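Local coordinates for PKS_KS domain-containing protein (Photorhabdus luminescens subsp. laumondii, PDB 6SMO), which probably catalyses condensation reactions on acyl-carrier-protein-bound acyl chains as a beta-ketoacyl synthase, and is seen here with a bound polyketone aldehyde, at residues B[235-240]-B[254-259]; B[244-249]-B[394-399]; B[300-305]-B[340-345]. One frame throughout, in Å; residues are numbered along the deposited sequence.

Contact 1 of 3, residues B[235-240]-B[254-259]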
loop_
_atom_site.group_PDB
_atom_site.type_symbol
_atom_site.label_atom_id
_atom_site.label_comp_id
_atom_site.label_asym_id
_atom_site.label_seq_id
_atom_site.Cartn_x
_atom_site.Cartn_y
_atom_site.Cartn_z
ATOM N N ALA B 235 5.817 14.691 11.807
ATOM C CA ALA B 235 6.126 13.290 12.183
ATOM C C ALA B 235 7.644 13.087 12.293
ATOM O O ALA B 235 8.055 12.111 12.953
ATOM C CB ALA B 235 5.513 12.348 11.176
ATOM N N LEU B 236 8.441 13.966 11.673
ATOM C CA LEU B 236 9.930 13.917 11.696
ATOM C C LEU B 236 10.451 14.555 12.989
ATOM O O LEU B 236 9.771 15.454 13.526
ATOM C CB LEU B 236 10.493 14.638 10.465
ATOM C CG LEU B 236 11.191 13.751 9.433
ATOM C CD1 LEU B 236 10.263 12.664 8.917
ATOM C CD2 LEU B 236 11.720 14.586 8.277
ATOM N N SER B 237 11.618 14.100 13.459
ATOM C CA SER B 237 12.360 14.661 14.619
ATOM C C SER B 237 12.829 16.081 14.277
ATOM O O SER B 237 13.485 16.243 13.229
ATOM C CB SER B 237 13.522 13.778 14.998
ATOM O OG SER B 237 14.130 14.226 16.200
ATOM N N SER B 238 12.495 17.061 15.124
ATOM C CA SER B 238 12.718 18.512 14.879
ATOM C C SER B 238 13.403 19.199 16.072
ATOM O O SER B 238 13.572 20.433 16.002
ATOM C CB SER B 238 11.414 19.188 14.544
ATOM O OG SER B 238 10.493 19.069 15.617
ATOM N N ARG B 239 13.797 18.454 17.112
ATOM C CA ARG B 239 14.430 19.026 18.333
ATOM C C ARG B 239 15.909 19.312 18.041
ATOM O O ARG B 239 16.535 18.517 17.312
ATOM C CB ARG B 239 14.236 18.107 19.547
ATOM C CG ARG B 239 15.040 16.812 19.528
ATOM C CD ARG B 239 14.863 16.039 20.824
ATOM N NE ARG B 239 15.866 15.000 21.017
ATOM C CZ ARG B 239 15.804 13.763 20.524
ATOM N NH1 ARG B 239 14.781 13.380 19.778
ATOM N NH2 ARG B 239 16.782 12.908 20.776
ATOM N N GLU B 240 16.430 20.421 18.580
ATOM C CA GLU B 240 17.847 20.849 18.433
ATOM C C GLU B 240 18.742 19.865 19.195
ATOM O O GLU B 240 18.424 19.563 20.363
ATOM C CB GLU B 240 18.039 22.282 18.941
ATOM C CG GLU B 240 17.462 23.339 18.013
ATOM C CD GLU B 240 18.207 23.525 16.700
ATOM O OE1 GLU B 240 19.454 23.483 16.713
ATOM O OE2 GLU B 240 17.536 23.709 15.665
ATOM N N GLU B 254 13.010 11.474 25.364
ATOM C CA GLU B 254 13.424 12.643 24.537
ATOM C C GLU B 254 12.806 12.583 23.132
ATOM O O GLU B 254 12.794 13.637 22.466
ATOM C CB GLU B 254 14.950 12.710 24.412
ATOM C CG GLU B 254 15.654 13.177 25.675
ATOM C CD GLU B 254 15.978 12.090 26.686
ATOM O OE1 GLU B 254 15.423 10.979 26.567
ATOM O OE2 GLU B 254 16.792 12.359 27.591
ATOM N N ARG B 255 12.327 11.413 22.690
ATOM C CA ARG B 255 11.882 11.160 21.289
ATOM C C ARG B 255 10.785 12.162 20.894
ATOM O O ARG B 255 9.931 12.469 21.750
ATOM C CB ARG B 255 11.405 9.714 21.127
ATOM C CG ARG B 255 10.065 9.397 21.779
ATOM C CD ARG B 255 9.756 7.914 21.707
ATOM N NE ARG B 255 8.413 7.589 22.173
ATOM C CZ ARG B 255 8.058 7.397 23.445
ATOM N NH1 ARG B 255 8.948 7.498 24.419
ATOM N NH2 ARG B 255 6.803 7.104 23.737
ATOM N N ASP B 256 10.819 12.647 19.645
ATOM C CA ASP B 256 9.887 13.681 19.116
ATOM C C ASP B 256 9.569 13.457 17.628
ATOM O O ASP B 256 9.005 14.388 17.016
ATOM C CB ASP B 256 10.474 15.083 19.311
ATOM C CG ASP B 256 11.742 15.333 18.511
ATOM O OD1 ASP B 256 12.584 14.416 18.444
ATOM O OD2 ASP B 256 11.872 16.438 17.952
ATOM N N GLY B 257 9.895 12.288 17.062
ATOM C CA GLY B 257 9.662 11.979 15.636
ATOM C C GLY B 257 10.667 10.984 15.083
ATOM O O GLY B 257 11.695 10.749 15.748
ATOM N N PHE B 258 10.387 10.429 13.897
ATOM C CA PHE B 258 11.227 9.409 13.213
ATOM C C PHE B 258 12.215 10.103 12.265
ATOM O O PHE B 258 11.835 11.093 11.611
ATOM C CB PHE B 258 10.360 8.370 12.491
ATOM C CG PHE B 258 9.622 8.844 11.262
ATOM C CD1 PHE B 258 10.255 8.901 10.029
ATOM C CD2 PHE B 258 8.281 9.191 11.328
ATOM C CE1 PHE B 258 9.572 9.322 8.897
ATOM C CE2 PHE B 258 7.599 9.610 10.196
ATOM C CZ PHE B 258 8.244 9.674 8.982
ATOM N N VAL B 259 13.450 9.597 12.214
ATOM C CA VAL B 259 14.492 9.989 11.218
ATOM C C VAL B 259 14.233 9.187 9.938
ATOM O O VAL B 259 14.393 7.953 9.983
ATOM C CB VAL B 259 15.916 9.746 11.757
ATOM C CG1 VAL B 259 16.978 9.951 10.685
ATOM C CG2 VAL B 259 16.213 10.613 12.970
#

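Contact 2 of 3, residues B[244-249]-B[394-399]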
loop_
_atom_site.group_PDB
_atom_site.type_symbol
_atom_site.label_atom_id
_atom_site.label_comp_id
_atom_site.label_asym_id
_atom_site.label_seq_id
_atom_site.Cartn_x
_atom_site.Cartn_y
_atom_site.Cartn_z
ATOM N N GLN B 244 23.264 14.439 15.768
ATOM C CA GLN B 244 22.064 14.219 14.912
ATOM C C GLN B 244 21.733 12.721 14.834
ATOM O O GLN B 244 20.585 12.398 14.470
ATOM C CB GLN B 244 22.286 14.809 13.517
ATOM C CG GLN B 244 22.176 16.328 13.472
ATOM C CD GLN B 244 20.775 16.826 13.735
ATOM O OE1 GLN B 244 19.787 16.189 13.372
ATOM N NE2 GLN B 244 20.678 17.984 14.367
ATOM N N GLN B 245 22.693 11.847 15.157
ATOM C CA GLN B 245 22.507 10.370 15.196
ATOM C C GLN B 245 21.563 9.992 16.345
ATOM O O GLN B 245 20.893 8.946 16.232
ATOM C CB GLN B 245 23.854 9.660 15.347
ATOM C CG GLN B 245 24.741 9.776 14.116
ATOM C CD GLN B 245 25.997 8.949 14.231
ATOM O OE1 GLN B 245 26.563 8.786 15.310
ATOM N NE2 GLN B 245 26.447 8.416 13.106
ATOM N N ALA B 246 21.512 10.813 17.402
ATOM C CA ALA B 246 20.682 10.601 18.612
ATOM C C ALA B 246 19.225 11.016 18.358
ATOM O O ALA B 246 18.380 10.719 19.225
ATOM C CB ALA B 246 21.271 11.362 19.776
ATOM N N ALA B 247 18.944 11.671 17.224
ATOM C CA ALA B 247 17.606 12.190 16.844
ATOM C C ALA B 247 16.580 11.050 16.803
ATOM O O ALA B 247 15.406 11.309 17.137
ATOM C CB ALA B 247 17.683 12.906 15.517
ATOM N N THR B 248 17.005 9.846 16.401
ATOM C CA THR B 248 16.197 8.594 16.454
ATOM C C THR B 248 16.571 7.830 17.732
ATOM O O THR B 248 17.680 7.260 17.780
ATOM C CB THR B 248 16.338 7.762 15.168
ATOM O OG1 THR B 248 15.640 6.532 15.365
ATOM C CG2 THR B 248 17.768 7.467 14.765
ATOM N N CYS B 249 15.683 7.847 18.733
ATOM C CA CYS B 249 15.868 7.215 20.068
ATOM C C CYS B 249 14.567 6.538 20.499
ATOM O O CYS B 249 13.804 7.100 21.281
ATOM C CB CYS B 249 16.310 8.246 21.101
ATOM S SG CYS B 249 15.305 9.753 21.101
ATOM N N THR B 394 18.829 -1.387 21.000
ATOM C CA THR B 394 18.204 -0.075 20.683
ATOM C C THR B 394 19.151 1.027 21.172
ATOM O O THR B 394 19.170 1.280 22.392
ATOM C CB THR B 394 16.813 0.055 21.318
ATOM O OG1 THR B 394 16.090 -1.152 21.079
ATOM C CG2 THR B 394 16.028 1.231 20.781
ATOM N N ILE B 395 19.921 1.636 20.265
ATOM C CA ILE B 395 20.966 2.647 20.612
ATOM C C ILE B 395 20.297 4.004 20.864
ATOM O O ILE B 395 19.088 4.137 20.581
ATOM C CB ILE B 395 22.064 2.734 19.529
ATOM C CG1 ILE B 395 21.541 3.275 18.195
ATOM C CG2 ILE B 395 22.753 1.389 19.360
ATOM C CD1 ILE B 395 22.616 3.874 17.316
ATOM N N ASN B 396 21.072 4.961 21.385
ATOM C CA ASN B 396 20.647 6.359 21.674
ATOM C C ASN B 396 19.590 6.364 22.788
ATOM O O ASN B 396 18.780 7.312 22.822
ATOM C CB ASN B 396 20.136 7.064 20.415
ATOM C CG ASN B 396 21.062 6.904 19.227
ATOM O OD1 ASN B 396 22.279 6.834 19.386
ATOM N ND2 ASN B 396 20.496 6.851 18.033
ATOM N N TYR B 397 19.607 5.359 23.674
ATOM C CA TYR B 397 18.690 5.259 24.840
ATOM C C TYR B 397 19.200 6.189 25.946
ATOM O O TYR B 397 20.183 5.834 26.631
ATOM C CB TYR B 397 18.553 3.815 25.329
ATOM C CG TYR B 397 17.408 3.609 26.288
ATOM C CD1 TYR B 397 16.121 3.389 25.825
ATOM C CD2 TYR B 397 17.602 3.654 27.660
ATOM C CE1 TYR B 397 15.058 3.207 26.696
ATOM C CE2 TYR B 397 16.551 3.474 28.545
ATOM C CZ TYR B 397 15.273 3.250 28.062
ATOM O OH TYR B 397 14.232 3.070 28.926
ATOM N N GLN B 398 18.552 7.347 26.099
ATOM C CA GLN B 398 18.949 8.428 27.040
ATOM C C GLN B 398 18.157 8.254 28.344
ATOM O O GLN B 398 18.480 7.313 29.097
ATOM C CB GLN B 398 18.756 9.789 26.364
ATOM C CG GLN B 398 19.668 10.002 25.161
ATOM C CD GLN B 398 19.187 11.116 24.263
ATOM O OE1 GLN B 398 18.820 12.196 24.719
ATOM N NE2 GLN B 398 19.186 10.858 22.964
ATOM N N THR B 399 17.156 9.106 28.597
ATOM C CA THR B 399 16.311 9.077 29.820
ATOM C C THR B 399 15.209 8.035 29.637
ATOM O O THR B 399 14.502 8.058 28.633
ATOM C CB THR B 399 15.721 10.460 30.129
ATOM O OG1 THR B 399 16.766 11.428 30.029
ATOM C CG2 THR B 399 15.092 10.539 31.502
#

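Contact 3 of 3, residues B[300-305]-B[340-345]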
loop_
_atom_site.group_PDB
_atom_site.type_symbol
_atom_site.label_atom_id
_atom_site.label_comp_id
_atom_site.label_asym_id
_atom_site.label_seq_id
_atom_site.Cartn_x
_atom_site.Cartn_y
_atom_site.Cartn_z
ATOM N N ASP B 300 -2.318 9.263 13.413
ATOM C CA ASP B 300 -2.245 9.116 14.893
ATOM C C ASP B 300 -2.516 7.660 15.289
ATOM O O ASP B 300 -3.332 7.002 14.611
ATOM C CB ASP B 300 -3.226 10.058 15.596
ATOM C CG ASP B 300 -2.925 11.535 15.400
ATOM O OD1 ASP B 300 -1.745 11.872 15.168
ATOM O OD2 ASP B 300 -3.874 12.340 15.483
ATOM N N LEU B 301 -1.852 7.192 16.353
ATOM C CA LEU B 301 -2.010 5.835 16.945
ATOM C C LEU B 301 -2.507 5.973 18.382
ATOM O O LEU B 301 -2.024 6.826 19.123
ATOM C CB LEU B 301 -0.661 5.111 16.894
ATOM C CG LEU B 301 -0.144 4.774 15.495
ATOM C CD1 LEU B 301 1.360 4.554 15.508
ATOM C CD2 LEU B 301 -0.857 3.555 14.931
ATOM N N PRO B 302 -3.477 5.141 18.826
ATOM C CA PRO B 302 -4.012 5.235 20.186
ATOM C C PRO B 302 -3.057 4.653 21.240
ATOM O O PRO B 302 -2.248 3.808 20.896
ATOM C CB PRO B 302 -5.311 4.420 20.100
ATOM C CG PRO B 302 -5.009 3.368 19.055
ATOM C CD PRO B 302 -4.110 4.061 18.051
ATOM N N ALA B 303 -3.189 5.107 22.490
ATOM C CA ALA B 303 -2.290 4.782 23.624
ATOM C C ALA B 303 -2.489 3.326 24.065
ATOM O O ALA B 303 -1.472 2.631 24.269
ATOM C CB ALA B 303 -2.532 5.741 24.764
ATOM N N ASP B 304 -3.746 2.888 24.211
ATOM C CA ASP B 304 -4.124 1.548 24.743
ATOM C C ASP B 304 -3.509 0.444 23.870
ATOM O O ASP B 304 -3.017 -0.548 24.445
ATOM C CB ASP B 304 -5.645 1.398 24.864
ATOM C CG ASP B 304 -6.415 1.588 23.567
ATOM O OD1 ASP B 304 -5.808 2.055 22.583
ATOM O OD2 ASP B 304 -7.621 1.273 23.552
ATOM N N GLY B 305 -3.538 0.610 22.543
ATOM C CA GLY B 305 -2.953 -0.331 21.567
ATOM C C GLY B 305 -3.687 -1.661 21.539
ATOM O O GLY B 305 -3.009 -2.708 21.557
ATOM N N ASP B 340 5.564 4.279 20.031
ATOM C CA ASP B 340 6.368 3.495 21.008
ATOM C C ASP B 340 5.512 3.140 22.229
ATOM O O ASP B 340 5.684 2.024 22.757
ATOM C CB ASP B 340 7.637 4.251 21.412
ATOM C CG ASP B 340 8.623 4.462 20.274
ATOM O OD1 ASP B 340 8.267 4.157 19.116
ATOM O OD2 ASP B 340 9.742 4.932 20.556
ATOM N N ILE B 341 4.638 4.055 22.666
ATOM C CA ILE B 341 3.677 3.826 23.789
ATOM C C ILE B 341 2.617 2.813 23.332
ATOM O O ILE B 341 2.227 1.962 24.157
ATOM C CB ILE B 341 3.059 5.151 24.292
ATOM C CG1 ILE B 341 2.296 4.951 25.606
ATOM C CG2 ILE B 341 2.183 5.807 23.232
ATOM C CD1 ILE B 341 2.031 6.231 26.370
ATOM N N ASN B 342 2.192 2.893 22.065
ATOM C CA ASN B 342 1.151 2.023 21.450
ATOM C C ASN B 342 1.621 0.564 21.478
ATOM O O ASN B 342 0.818 -0.304 21.877
ATOM C CB ASN B 342 0.803 2.480 20.029
ATOM C CG ASN B 342 -0.149 1.551 19.307
ATOM O OD1 ASN B 342 0.262 0.525 18.769
ATOM N ND2 ASN B 342 -1.422 1.912 19.267
ATOM N N GLU B 343 2.869 0.313 21.070
ATOM C CA GLU B 343 3.465 -1.047 20.957
ATOM C C GLU B 343 3.732 -1.626 22.352
ATOM O O GLU B 343 3.482 -2.832 22.540
ATOM C CB GLU B 343 4.756 -1.003 20.138
ATOM C CG GLU B 343 4.520 -0.804 18.653
ATOM C CD GLU B 343 5.755 -1.020 17.797
ATOM O OE1 GLU B 343 6.693 -0.203 17.897
ATOM O OE2 GLU B 343 5.782 -2.012 17.044
ATOM N N SER B 344 4.238 -0.807 23.279
ATOM C CA SER B 344 4.557 -1.202 24.677
ATOM C C SER B 344 3.291 -1.714 25.371
ATOM O O SER B 344 3.347 -2.809 25.966
ATOM C CB SER B 344 5.181 -0.060 25.438
ATOM O OG SER B 344 6.417 0.317 24.852
ATOM N N ASN B 345 2.193 -0.954 25.279
ATOM C CA ASN B 345 0.879 -1.290 25.893
ATOM C C ASN B 345 0.254 -2.488 25.163
ATOM O O ASN B 345 -0.472 -3.256 25.824
ATOM C CB ASN B 345 -0.067 -0.085 25.903
ATOM C CG ASN B 345 0.358 0.998 26.873
ATOM O OD1 ASN B 345 0.924 0.712 27.927
ATOM N ND2 ASN B 345 0.082 2.245 26.532
#

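Contact 1 of 3, residues B[235-240]-B[254-259]
The Asp256 carboxylate accepts donors from Ser237, Ser238 and Arg239 on both its oxygens. Two side chains share OD1 from opposite faces of its plane. Ser237 OG donates to Asp256 OD1 on the syn side at 2.7 Å, while Arg239 NH1 forms a salt bridge with Asp256 OD1 at 2.8 Å, coming from 38° above the carboxylate plane. The guanidinium and carboxylate planes stand 70° apart; Asp256 OD1 lies close to the guanidinium plane, and NH1 makes the bridge. Asp256 OD2 receives the backbone N-H of Ser238 (N to OD2, 3.0 Å) and, weakly, that of Arg239. With its CG between the backbone N and the carbonyl carbon (chi1 71°), Arg239 passes beside the carboxylate before its guanidinium arrives, with Glu254 CB over one face, offset to the rim. The Glu254 carboxylate itself leads away to Thr399.

Beyond Gly257 the side chains that meet are apolar. Leu236 CD1 sits over one face of the Phe258 ring in a CH-pi contact, 3.9 Å from the centroid, and Ala235 CB touches Phe258 CE2 at 3.6 Å. The backbone link here is Phe258 N to Ala235 O, 3.0 Å. The ring also meets the pocket residues Phe230 and His369 edge-to-face. The chemistry is thus divided: a multiply gripped, probably ionised carboxylate closes the loop, while the side chain of Phe258 is about 5 Å from the bound ligand.

Contact 2 of 3, residues B[244-249]-B[394-399]
Two loops without regular strand pairing come together here, nearest at Cys249 and Asn396, whose CA atoms are 5.1 Å apart; residues 244-247 have helical backbone angles but lack the regular bonds of a helix. Asn396 carries the contact. Its backbone takes up a left-handed conformation (phi 66°) that directs CB at segment 244-249. CG stands anti to the carbonyl carbon (chi1 -48°), and beyond it the amide nitrogen meets the carbonyls of Gln245 and Thr248.

Asn396 ND2 donates to Thr248 O at 2.9 Å in a nearly straight bond, 173° at the hydrogen. The donor lies almost on the line of the Thr248 carbonyl, and the acceptor lies in the plane of the Asn396 amide, which favours a well-directed bond. Gln245 O comes close to the same nitrogen, but the angle is too poor for a hydrogen bond. The flat amide carbon also packs on the turn, Asn396 CG lying 3.8 Å from Ala246 CA. Next to Thr248 in the chain, Cys249 brings its CB to the Asn396 backbone O, while its side chain also touches Arg239. Gln398 adds a looser contact: its chain runs extended beyond CG, and NE2 ends 3.8 Å from Ala246 CB. One polar bond therefore joins the segments, and the rest is van der Waals contact.

Thr248 OG1 donates to Lys364 O, and Cys249 N bonds Ser335 OG. The contact joins the N- and C-terminal halves of the ketosynthase: segment 244-249 belongs to the long connection from helix 224-233 to strand 263-271 of the large mixed sheet, and segment 394-399 lies between the paired short strands 390-391 and 414-415, with Thr394 and Ile395 resting on helix 364-367.

Contact 3 of 3, residues B[300-305]-B[340-345]
Two asparagines of helix 337-350, Asn342 and Asn345, hold the backbone of the loop at Pro302 and Ala303, a polar helix-to-loop contact just ahead of helix 306-319. Asn342 ND2 donates to Pro302 O at 2.6 Å. That acceptor lies near the amide plane of Asn342, and the donor lies in the plane of the carbonyl. In Asn342, chi1 174° sets CG anti to the backbone N, and the amide beyond it reaches Pro302. The same nitrogen lies 3.6 Å from Pro302 CD, the side chains crossing at a slant, and the same distance from Gly305 CA.

Helix 337-350 links the neighbouring parallel strands 326-330 and 360-361, a beta-alpha-beta crossover within the C-terminal half of the thiolase-like fold. Gly305, at the N-cap position of helix 306-319, has positive phi (67°), and its CA is the loop CA nearest the helix, approaching that of Asn342.

One helical turn on from Asn342, Asn345 makes the second bond: its ND2 reaches Ala303 O at 2.8 Å. Here the donor stands 48° above the carbonyl plane, although the oxygen is again close to the amide plane of Asn345. Asn345 CB rests against Asp304 O, 3.3 Å away. One residue before Pro302, Leu301 CB approaches Asn342 ND2, and the Leu301 and Asn342 side chains both touch His432 on strand 431-438.

All three contacts are partly buried, about 19 Å from the chain centre. Contacts 1 and 2 have no exposed residue among those that touch, whereas contact 3 includes the exposed Ala303 and Asp304 and is the more superficial. Both segments of contact 1 and one of contact 2 lie in the connection between helix 224-233 and strand 263-271, and the two contacts touch directly. Contact 3 instead joins a loop to a helix in the C-terminal half, reached from contact 1 by the long, weak ion pair of Arg255 with Asp340. Charge marks contact 1; contacts 2 and 3 rely on asparagine amides donating to backbone carbonyls, once in contact 2 and twice in contact 3.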